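PDB 4RK1: ribose transcriptional regulator from Enterococcus faecium DO, which probably represses transcription by binding DNA as a LacI-family regulator, and holds ribose in its sugar-binding domain. Local coordinates for residues F67-S72 / R88-L93; F168-G173 / N192-F197; G218-D223 / I235-F240. All blocks are in the same frame, centred on the assembly; numbering follows the deposited sequence.

How the contacts relate
All three contacts are buried, but they differ in how near they come to the sugar. Contact 1 is the apolar interior of a parallel sheet in the lobe that begins the chain, and does not touch the ribose. Contact 2 lies in the other lobe and sets two capped helix starts together through an aromatic ring, a salt bridge and waters. Contact 3 reaches the same sheet as contact 1; it pairs backbone bonds with Asp220 and Gln237, which face the ribose, and its second segment leads into helix 239-255, which covers one face of contact 1. Contacts 2 and 3 both touch the ribose and each other, Asp193 of contact 2 binding the backbone N of Ile222 in contact 3.

Contact 1: F67-S72 / R88-L93; sequences FIIATS and RPFIVL
Phe67, Leu93 and Ile69 have the most surface buried where strands 66-69 and 90-93 lie side by side, the two parallel strands of a beta-alpha-beta crossover through helix 76-84 in the periplasmic-binding-protein fold. The short strand segments run only 13° apart, with Phe67 beside Phe90, Ile68 beside Ile91 and Ile69 beside Val92. The backbone of Phe67 bonds at both ends: its N donates to Pro89 O, and its O receives Ile91 N at 2.9 Å. Its CB meets Phe90 CB at 4.1 Å, while Arg88 CB comes up at the edge of the Phe67 ring, 4.2 Å from CE1. The Arg88 guanidinium reaches past that ring, and its NH1 bonds to Val64 O and Thr60 O. Ile69 repeats the backbone pattern two residues on, its N bonding to Ile91 O and its O taking Leu93 N. The extended end of Ile69 crosses to Phe90, Ile69 CD1 standing 4.0 Å from Phe90 CD2. Leu83 of helix 76-84 packs on Phe67, Ile69 and Phe90, so that helix covers the face these three share. Ile68 and Ile91 point to the other face, where Leu250 of helix 239-255 touches both. Leu93 brings its side chain back over the neighbouring strand because CG sits between the backbone N and the carbonyl carbon (chi1 63°). CG thereby comes 4.0 Å from Ala70 CB, and the branch ends in a tight carbon pair, Leu93 CD2 to Ile68 CG2 at 3.4 Å.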
loop_
_atom_site.group_PDB
_atom_site.type_symbol
_atom_site.label_atom_id
_atom_site.label_comp_id
_atom_site.label_asym_id
_atom_site.label_seq_id
_atom_site.Cartn_x
_atom_site.Cartn_y
_atom_site.Cartn_z
ATOM N N PHE B 67 12.844 6.088 -17.459
ATOM C CA PHE B 67 11.618 6.247 -16.695
ATOM C C PHE B 67 10.532 5.259 -17.075
ATOM O O PHE B 67 10.430 4.837 -18.215
ATOM C CB PHE B 67 11.063 7.660 -16.860
ATOM C CG PHE B 67 11.961 8.720 -16.320
ATOM C CD1 PHE B 67 13.049 9.168 -17.064
ATOM C CD2 PHE B 67 11.739 9.264 -15.069
ATOM C CE1 PHE B 67 13.892 10.148 -16.567
ATOM C CE2 PHE B 67 12.582 10.245 -14.569
ATOM C CZ PHE B 67 13.653 10.692 -15.323
ATOM N N ILE B 68 9.714 4.902 -16.091
ATOM C CA ILE B 68 8.519 4.123 -16.311
ATOM C C ILE B 68 7.380 4.963 -15.769
ATOM O O ILE B 68 7.350 5.285 -14.589
ATOM C CB ILE B 68 8.606 2.773 -15.605
ATOM C CG1 ILE B 68 9.815 1.993 -16.144
ATOM C CG2 ILE B 68 7.312 1.998 -15.795
ATOM C CD1 ILE B 68 10.158 0.751 -15.349
ATOM N N ILE B 69 6.453 5.312 -16.648
ATOM C CA ILE B 69 5.485 6.362 -16.402
ATOM C C ILE B 69 4.080 5.794 -16.488
ATOM O O ILE B 69 3.611 5.429 -17.574
ATOM C CB ILE B 69 5.647 7.496 -17.444
ATOM C CG1 ILE B 69 7.089 8.023 -17.419
ATOM C CG2 ILE B 69 4.652 8.620 -17.163
ATOM C CD1 ILE B 69 7.392 9.077 -18.466
ATOM N N ALA B 70 3.414 5.727 -15.336
ATOM C CA ALA B 70 2.081 5.157 -15.225
ATOM C C ALA B 70 1.010 6.218 -14.966
ATOM O O ALA B 70 -0.173 5.888 -14.874
ATOM C CB ALA B 70 2.058 4.126 -14.110
ATOM N N THR B 71 1.422 7.478 -14.863
ATOM C CA THR B 71 0.508 8.581 -14.545
ATOM C C THR B 71 0.297 9.512 -15.748
ATOM O O THR B 71 1.236 9.803 -16.484
ATOM C CB THR B 71 1.027 9.406 -13.334
ATOM O OG1 THR B 71 0.245 10.602 -13.178
ATOM C CG2 THR B 71 2.470 9.802 -13.501
ATOM N N SER B 72 -0.932 9.994 -15.922
ATOM C CA SER B 72 -1.239 11.021 -16.918
ATOM C C SER B 72 -0.820 12.433 -16.483
ATOM O O SER B 72 -0.923 13.365 -17.270
ATOM C CB SER B 72 -2.739 11.038 -17.228
ATOM O OG SER B 72 -3.491 11.410 -16.076
ATOM N N ARG B 88 16.773 10.103 -22.513
ATOM C CA ARG B 88 16.361 9.181 -21.444
ATOM C C ARG B 88 15.157 8.374 -21.950
ATOM O O ARG B 88 14.064 8.929 -22.137
ATOM C CB ARG B 88 15.986 9.948 -20.169
ATOM C CG ARG B 88 16.979 11.026 -19.743
ATOM C CD ARG B 88 18.377 10.476 -19.452
ATOM N NE ARG B 88 19.325 11.588 -19.337
ATOM C CZ ARG B 88 19.467 12.372 -18.271
ATOM N NH1 ARG B 88 18.755 12.169 -17.160
ATOM N NH2 ARG B 88 20.347 13.366 -18.309
ATOM N N PRO B 89 15.354 7.073 -22.208
ATOM C CA PRO B 89 14.242 6.284 -22.721
ATOM C C PRO B 89 13.167 6.079 -21.662
ATOM O O PRO B 89 13.443 6.200 -20.467
ATOM C CB PRO B 89 14.895 4.947 -23.075
ATOM C CG PRO B 89 16.071 4.856 -22.175
ATOM C CD PRO B 89 16.572 6.258 -22.038
ATOM N N PHE B 90 11.947 5.803 -22.100
ATOM C CA PHE B 90 10.853 5.609 -21.163
ATOM C C PHE B 90 9.796 4.640 -21.657
ATOM O O PHE B 90 9.668 4.388 -22.858
ATOM C CB PHE B 90 10.217 6.953 -20.789
ATOM C CG PHE B 90 9.558 7.655 -21.939
ATOM C CD1 PHE B 90 10.315 8.370 -22.860
ATOM C CD2 PHE B 90 8.186 7.600 -22.109
ATOM C CE1 PHE B 90 9.711 9.013 -23.926
ATOM C CE2 PHE B 90 7.572 8.244 -23.175
ATOM C CZ PHE B 90 8.341 8.939 -24.093
ATOM N N ILE B 91 9.056 4.098 -20.691
ATOM C CA ILE B 91 7.952 3.195 -20.917
ATOM C C ILE B 91 6.707 3.886 -20.419
ATOM O O ILE B 91 6.761 4.583 -19.413
ATOM C CB ILE B 91 8.094 1.889 -20.108
ATOM C CG1 ILE B 91 9.466 1.250 -20.321
ATOM C CG2 ILE B 91 6.983 0.918 -20.473
ATOM C CD1 ILE B 91 9.780 0.902 -21.756
ATOM N N VAL B 92 5.590 3.681 -21.113
ATOM C CA VAL B 92 4.300 4.211 -20.675
ATOM C C VAL B 92 3.355 3.053 -20.409
ATOM O O VAL B 92 3.424 2.013 -21.049
ATOM C CB VAL B 92 3.653 5.174 -21.702
ATOM C CG1 VAL B 92 4.538 6.386 -21.928
ATOM C CG2 VAL B 92 3.371 4.475 -23.024
ATOM N N LEU B 93 2.472 3.239 -19.446
ATOM C CA LEU B 93 1.487 2.236 -19.143
ATOM C C LEU B 93 0.354 2.855 -18.359
ATOM O O LEU B 93 0.402 4.028 -17.982
ATOM C CB LEU B 93 2.107 1.107 -18.328
ATOM C CG LEU B 93 2.667 1.411 -16.941
ATOM C CD1 LEU B 93 2.642 0.153 -16.090
ATOM C CD2 LEU B 93 4.083 1.942 -16.998
#

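Contact 2: F168-G173 / N192-F197; sequences FSKQGG and NDELAF. With RIB (alpha-D-ribofuranose), chain K.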
loop_
_atom_site.group_PDB
_atom_site.type_symbol
_atom_site.label_atom_id
_atom_site.label_comp_id
_atom_site.label_asym_id
_atom_site.label_seq_id
_atom_site.Cartn_x
_atom_site.Cartn_y
_atom_site.Cartn_z
ATOM N N PHE B 168 -11.265 8.199 -6.045
ATOM C CA PHE B 168 -10.720 6.888 -6.394
ATOM C C PHE B 168 -9.963 6.321 -5.180
ATOM O O PHE B 168 -8.739 6.353 -5.131
ATOM C CB PHE B 168 -9.792 7.026 -7.618
ATOM C CG PHE B 168 -9.738 5.807 -8.524
ATOM C CD1 PHE B 168 -10.609 4.726 -8.379
ATOM C CD2 PHE B 168 -8.831 5.784 -9.582
ATOM C CE1 PHE B 168 -10.547 3.636 -9.240
ATOM C CE2 PHE B 168 -8.773 4.703 -10.448
ATOM C CZ PHE B 168 -9.630 3.626 -10.280
ATOM N N SER B 169 -10.701 5.841 -4.190
ATOM C CA SER B 169 -10.089 5.401 -2.929
ATOM C C SER B 169 -11.101 4.632 -2.112
ATOM O O SER B 169 -12.286 4.647 -2.424
ATOM C CB SER B 169 -9.615 6.613 -2.117
ATOM O OG SER B 169 -10.727 7.399 -1.715
ATOM N N LYS B 170 -10.631 3.978 -1.052
ATOM C CA LYS B 170 -11.526 3.335 -0.095
ATOM C C LYS B 170 -12.540 4.340 0.468
ATOM O O LYS B 170 -13.732 4.057 0.549
ATOM C CB LYS B 170 -10.729 2.726 1.060
ATOM C CG LYS B 170 -9.837 1.569 0.662
ATOM C CD LYS B 170 -9.307 0.800 1.868
ATOM C CE LYS B 170 -8.307 1.591 2.693
ATOM N NZ LYS B 170 -7.087 1.999 1.957
ATOM N N GLN B 171 -12.052 5.506 0.880
ATOM C CA GLN B 171 -12.922 6.548 1.415
ATOM C C GLN B 171 -14.001 6.921 0.390
ATOM O O GLN B 171 -15.171 7.076 0.744
ATOM C CB GLN B 171 -12.092 7.776 1.845
ATOM C CG GLN B 171 -12.885 8.917 2.479
ATOM C CD GLN B 171 -13.274 8.651 3.924
ATOM O OE1 GLN B 171 -12.487 8.114 4.706
ATOM N NE2 GLN B 171 -14.491 9.042 4.292
ATOM N N GLY B 172 -13.613 7.046 -0.876
ATOM C CA GLY B 172 -14.561 7.375 -1.936
ATOM C C GLY B 172 -15.660 6.337 -2.071
ATOM O O GLY B 172 -16.821 6.681 -2.263
ATOM N N GLY B 173 -15.299 5.061 -1.952
ATOM C CA GLY B 173 -16.283 3.975 -1.995
ATOM C C GLY B 173 -17.224 4.024 -0.810
ATOM O O GLY B 173 -18.442 3.853 -0.947
ATOM N N ASN B 192 -12.206 -0.183 -9.045
ATOM C CA ASN B 192 -11.058 -0.897 -8.470
ATOM C C ASN B 192 -11.404 -1.517 -7.131
ATOM O O ASN B 192 -12.488 -1.284 -6.576
ATOM C CB ASN B 192 -9.768 -0.048 -8.418
ATOM C CG ASN B 192 -9.748 0.995 -7.307
ATOM O OD1 ASN B 192 -10.714 1.201 -6.565
ATOM N ND2 ASN B 192 -8.606 1.661 -7.189
ATOM N N ASP B 193 -10.499 -2.351 -6.640
ATOM C CA ASP B 193 -10.730 -3.087 -5.399
ATOM C C ASP B 193 -10.844 -2.161 -4.181
ATOM O O ASP B 193 -11.642 -2.413 -3.274
ATOM C CB ASP B 193 -9.635 -4.130 -5.196
ATOM C CG ASP B 193 -9.689 -5.267 -6.241
ATOM O OD1 ASP B 193 -10.769 -5.522 -6.841
ATOM O OD2 ASP B 193 -8.642 -5.912 -6.454
ATOM N N GLU B 194 -10.070 -1.080 -4.180
ATOM C CA GLU B 194 -10.124 -0.115 -3.082
ATOM C C GLU B 194 -11.532 0.475 -2.930
ATOM O O GLU B 194 -12.081 0.503 -1.835
ATOM C CB GLU B 194 -9.088 0.978 -3.289
ATOM C CG GLU B 194 -7.667 0.456 -3.197
ATOM C CD GLU B 194 -7.192 0.294 -1.767
ATOM O OE1 GLU B 194 -7.184 1.299 -1.034
ATOM O OE2 GLU B 194 -6.800 -0.830 -1.385
ATOM N N LEU B 195 -12.116 0.911 -4.035
ATOM C CA LEU B 195 -13.513 1.341 -4.048
ATOM C C LEU B 195 -14.426 0.266 -3.476
ATOM O O LEU B 195 -15.309 0.564 -2.676
ATOM C CB LEU B 195 -13.957 1.696 -5.464
ATOM C CG LEU B 195 -13.448 3.034 -6.009
ATOM C CD1 LEU B 195 -13.724 3.109 -7.499
ATOM C CD2 LEU B 195 -14.103 4.221 -5.301
ATOM N N ALA B 196 -14.222 -0.989 -3.873
ATOM C CA ALA B 196 -15.057 -2.055 -3.342
ATOM C C ALA B 196 -14.917 -2.180 -1.822
ATOM O O ALA B 196 -15.919 -2.412 -1.131
ATOM C CB ALA B 196 -14.759 -3.389 -4.031
ATOM N N PHE B 197 -13.692 -2.053 -1.303
ATOM C CA PHE B 197 -13.473 -2.169 0.147
ATOM C C PHE B 197 -14.248 -1.069 0.893
ATOM O O PHE B 197 -14.824 -1.310 1.948
ATOM C CB PHE B 197 -12.003 -2.065 0.521
ATOM C CG PHE B 197 -11.106 -3.094 -0.128
ATOM C CD1 PHE B 197 -11.608 -4.278 -0.644
ATOM C CD2 PHE B 197 -9.737 -2.859 -0.211
ATOM C CE1 PHE B 197 -10.769 -5.202 -1.232
ATOM C CE2 PHE B 197 -8.896 -3.782 -0.796
ATOM C CZ PHE B 197 -9.409 -4.955 -1.308
HETATM O O5 RIB K . -6.394 0.371 -8.637
HETATM C C5 RIB K . -5.848 1.589 -9.161
HETATM C C4 RIB K . -6.294 1.694 -10.551
HETATM O O4 RIB K . -5.760 2.875 -11.173
HETATM C C3 RIB K . -5.745 0.396 -11.124
HETATM O O3 RIB K . -6.876 -0.317 -11.589
HETATM C C2 RIB K . -4.749 0.861 -12.165
HETATM O O2 RIB K . -4.915 0.211 -13.415
HETATM C C1 RIB K . -4.841 2.402 -12.173
HETATM O O1 RIB K . -5.128 2.930 -13.453
HETATM O O HOH W 1 -7.561 3.884 -5.539
HETATM O O HOH W 2 -7.717 4.153 -0.400
#
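Asn192 lays its amide over one face of the Phe168 ring, the two planes 24° apart, with CG of the amide 3.4 Å from CE1 of the ring. Leu195 approaches the same ring at its edge, CD1 lying 3.6 Å from Phe168 CD1, while its other methyl, CD2, rests against Ser169 O. Glycine brings the backbones close: Gly173, with no side chain, has its CA 4.3 Å from Leu195 CA. Lys170 CA also makes a CA-H...O contact to Glu194 O. Hydrogen bonds hold the Asn192 amide from both ends. Asn192 is the N-cap of helix 193-205, its OD1 accepting Leu195 N at 2.9 Å almost straight (173° at the hydrogen), and its ND2 donates to O5 of the ribose, also at 2.9 Å, and to a water that in turn donates to Phe168 O. Ser169 OG caps helix 170-175 by accepting Gly172 N. Phe168 and Asn192 form part of the ribose pocket, which in the periplasmic-binding-protein fold lies between two alpha/beta lobes; Phe168 CE2 stands 3.6 Å from ribose O4. The charged pair lies farther from the sugar. Lys170, its chain bent twice near the tip (chi3 -69°, chi4 -61°), folds over Glu194, and NZ reaches the syn lone pair of OE1 in a salt bridge of 3.1 Å. A second water donates to that same OE1 and accepts from Lys170 N. Across the dimer, Tyr227 of the second subunit packs on Lys170, and Met224 of that subunit on Phe197.

Contact 3: G218-D223 / I235-F240; sequences GYDNID and IAQPIF. With RIB (alpha-D-ribofuranose), chain K.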
loop_
_atom_site.group_PDB
_atom_site.type_symbol
_atom_site.label_atom_id
_atom_site.label_comp_id
_atom_site.label_asym_id
_atom_site.label_seq_id
_atom_site.Cartn_x
_atom_site.Cartn_y
_atom_site.Cartn_z
ATOM N N GLY B 218 -15.155 -6.107 -8.106
ATOM C CA GLY B 218 -14.122 -5.082 -8.125
ATOM C C GLY B 218 -13.206 -5.191 -9.333
ATOM O O GLY B 218 -13.564 -5.767 -10.360
ATOM N N TYR B 219 -12.020 -4.610 -9.212
ATOM C CA TYR B 219 -11.047 -4.615 -10.309
ATOM C C TYR B 219 -9.639 -4.445 -9.763
ATOM O O TYR B 219 -9.381 -3.503 -8.992
ATOM C CB TYR B 219 -11.347 -3.489 -11.322
ATOM C CG TYR B 219 -10.891 -3.789 -12.735
ATOM C CD1 TYR B 219 -9.547 -3.677 -13.103
ATOM C CD2 TYR B 219 -11.809 -4.197 -13.710
ATOM C CE1 TYR B 219 -9.133 -3.953 -14.403
ATOM C CE2 TYR B 219 -11.410 -4.479 -15.004
ATOM C CZ TYR B 219 -10.079 -4.357 -15.356
ATOM O OH TYR B 219 -9.711 -4.663 -16.655
ATOM N N ASP B 220 -8.769 -5.378 -10.175
ATOM C CA ASP B 220 -7.297 -5.400 -9.977
ATOM C C ASP B 220 -6.830 -6.769 -9.480
ATOM O O ASP B 220 -5.846 -7.294 -9.970
ATOM C CB ASP B 220 -6.761 -4.344 -8.996
ATOM C CG ASP B 220 -6.763 -2.947 -9.566
ATOM O OD1 ASP B 220 -6.955 -2.775 -10.800
ATOM O OD2 ASP B 220 -6.581 -2.018 -8.753
ATOM N N ASN B 221 -7.548 -7.316 -8.501
ATOM C CA ASN B 221 -7.103 -8.457 -7.717
ATOM C C ASN B 221 -5.860 -8.151 -6.880
ATOM O O ASN B 221 -4.902 -8.912 -6.875
ATOM C CB ASN B 221 -6.868 -9.692 -8.602
ATOM C CG ASN B 221 -6.716 -10.967 -7.792
ATOM O OD1 ASN B 221 -7.445 -11.193 -6.825
ATOM N ND2 ASN B 221 -5.756 -11.796 -8.171
ATOM N N ILE B 222 -5.873 -7.036 -6.162
ATOM C CA ILE B 222 -4.821 -6.790 -5.168
ATOM C C ILE B 222 -4.949 -7.849 -4.069
ATOM O O ILE B 222 -6.017 -8.447 -3.902
ATOM C CB ILE B 222 -4.841 -5.337 -4.623
ATOM C CG1 ILE B 222 -6.183 -4.985 -3.952
ATOM C CG2 ILE B 222 -4.546 -4.355 -5.752
ATOM C CD1 ILE B 222 -6.154 -3.686 -3.169
ATOM N N ASP B 223 -3.851 -8.123 -3.365
ATOM C CA ASP B 223 -3.808 -9.210 -2.363
ATOM C C ASP B 223 -4.944 -9.163 -1.337
ATOM O O ASP B 223 -5.493 -10.207 -0.965
ATOM C CB ASP B 223 -2.461 -9.197 -1.600
ATOM C CG ASP B 223 -1.308 -9.744 -2.419
ATOM O OD1 ASP B 223 -1.540 -10.249 -3.534
ATOM O OD2 ASP B 223 -0.157 -9.667 -1.943
ATOM N N ILE B 235 -11.837 -8.561 -11.260
ATOM C CA ILE B 235 -11.070 -8.756 -12.495
ATOM C C ILE B 235 -9.590 -8.611 -12.185
ATOM O O ILE B 235 -9.133 -7.557 -11.769
ATOM C CB ILE B 235 -11.470 -7.732 -13.574
ATOM C CG1 ILE B 235 -12.984 -7.764 -13.812
ATOM C CG2 ILE B 235 -10.686 -7.955 -14.859
ATOM C CD1 ILE B 235 -13.548 -9.135 -14.124
ATOM N N ALA B 236 -8.834 -9.685 -12.376
ATOM C CA ALA B 236 -7.426 -9.672 -12.044
ATOM C C ALA B 236 -6.617 -9.061 -13.177
ATOM O O ALA B 236 -6.674 -9.536 -14.293
ATOM C CB ALA B 236 -6.929 -11.087 -11.767
ATOM N N GLN B 237 -5.880 -7.997 -12.877
ATOM C CA GLN B 237 -4.775 -7.559 -13.706
ATOM C C GLN B 237 -3.545 -8.336 -13.252
ATOM O O GLN B 237 -3.408 -8.616 -12.064
ATOM C CB GLN B 237 -4.514 -6.068 -13.513
ATOM C CG GLN B 237 -5.589 -5.146 -14.053
ATOM C CD GLN B 237 -5.122 -3.708 -14.099
ATOM O OE1 GLN B 237 -5.537 -2.873 -13.288
ATOM N NE2 GLN B 237 -4.233 -3.413 -15.028
ATOM N N PRO B 238 -2.646 -8.695 -14.181
ATOM C CA PRO B 238 -1.415 -9.372 -13.765
ATOM C C PRO B 238 -0.399 -8.317 -13.303
ATOM O O PRO B 238 0.515 -7.944 -14.054
ATOM C CB PRO B 238 -0.963 -10.076 -15.048
ATOM C CG PRO B 238 -1.433 -9.165 -16.144
ATOM C CD PRO B 238 -2.725 -8.548 -15.647
ATOM N N ILE B 239 -0.570 -7.848 -12.073
ATOM C CA ILE B 239 0.033 -6.582 -11.621
ATOM C C ILE B 239 1.552 -6.682 -11.553
ATOM O O ILE B 239 2.273 -5.853 -12.097
ATOM C CB ILE B 239 -0.464 -6.155 -10.220
ATOM C CG1 ILE B 239 -1.993 -6.154 -10.147
ATOM C CG2 ILE B 239 0.067 -4.762 -9.877
ATOM C CD1 ILE B 239 -2.530 -6.085 -8.740
ATOM N N PHE B 240 2.026 -7.712 -10.868
ATOM C CA PHE B 240 3.452 -7.920 -10.687
ATOM C C PHE B 240 4.121 -8.114 -12.046
ATOM O O PHE B 240 5.167 -7.525 -12.316
ATOM C CB PHE B 240 3.668 -9.139 -9.769
ATOM C CG PHE B 240 5.111 -9.404 -9.412
ATOM C CD1 PHE B 240 5.723 -8.710 -8.383
ATOM C CD2 PHE B 240 5.839 -10.383 -10.082
ATOM C CE1 PHE B 240 7.036 -8.975 -8.027
ATOM C CE2 PHE B 240 7.158 -10.642 -9.741
ATOM C CZ PHE B 240 7.756 -9.938 -8.714
HETATM O O5 RIB K . -6.394 0.371 -8.637
HETATM C C5 RIB K . -5.848 1.589 -9.161
HETATM C C4 RIB K . -6.294 1.694 -10.551
HETATM O O4 RIB K . -5.760 2.875 -11.173
HETATM C C3 RIB K . -5.745 0.396 -11.124
HETATM O O3 RIB K . -6.876 -0.317 -11.589
HETATM C C2 RIB K . -4.749 0.861 -12.165
HETATM O O2 RIB K . -4.915 0.211 -13.415
HETATM C C1 RIB K . -4.841 2.402 -12.173
HETATM O O1 RIB K . -5.128 2.930 -13.453
HETATM O O HOH W 3 -3.641 -10.555 -10.043
#
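Asp220 bonds to the neighbouring segment through both ends of its own backbone while in an unusual conformation, with phi at 133°. Its N donates to Ile235 O at 2.7 Å, and its O accepts Gln237 N at 3.0 Å. The second bond is skewed, since Gln237 N stands above the Asp220 carbonyl plane, 51° out of it, and not on a lone pair. Just before it the chain turns a corner at Tyr219, whose CG lies anti to the backbone N (chi1 -152°), a torsion that swings the ring back across Ile235. There CB of Ile235 sits over the ring face in a CH-pi contact, 3.8 Å from the ring centroid, with CG2 near CE2 and CZ. The parallel pairing of strands 215-218 and 233-236 runs out here, at their C-terminal ends, the place where ligands are bound in the alpha/beta lobes of the periplasmic-binding-protein fold. There Asp220 faces the sugar: O3 of the ribose donates to Asp220 OD1 at 2.6 Å. The side chain of Gln237 runs beside Asp220, pointing the same way, and its CG lies 3.8 Å from Tyr219 CE1. Farther along, Asn221 CB packs on Ala236 CB at 3.5 Å. Asn221 ND2 donates to a water, which in turn donates to Gln237 O, while Asn221 OD1 is taken by Arg273. Ile222 CG2 meets Ile239 CD1 at 4.0 Å, where Pro238, the centre of an inverse gamma turn, sits at the N-cap position before helix 239-255.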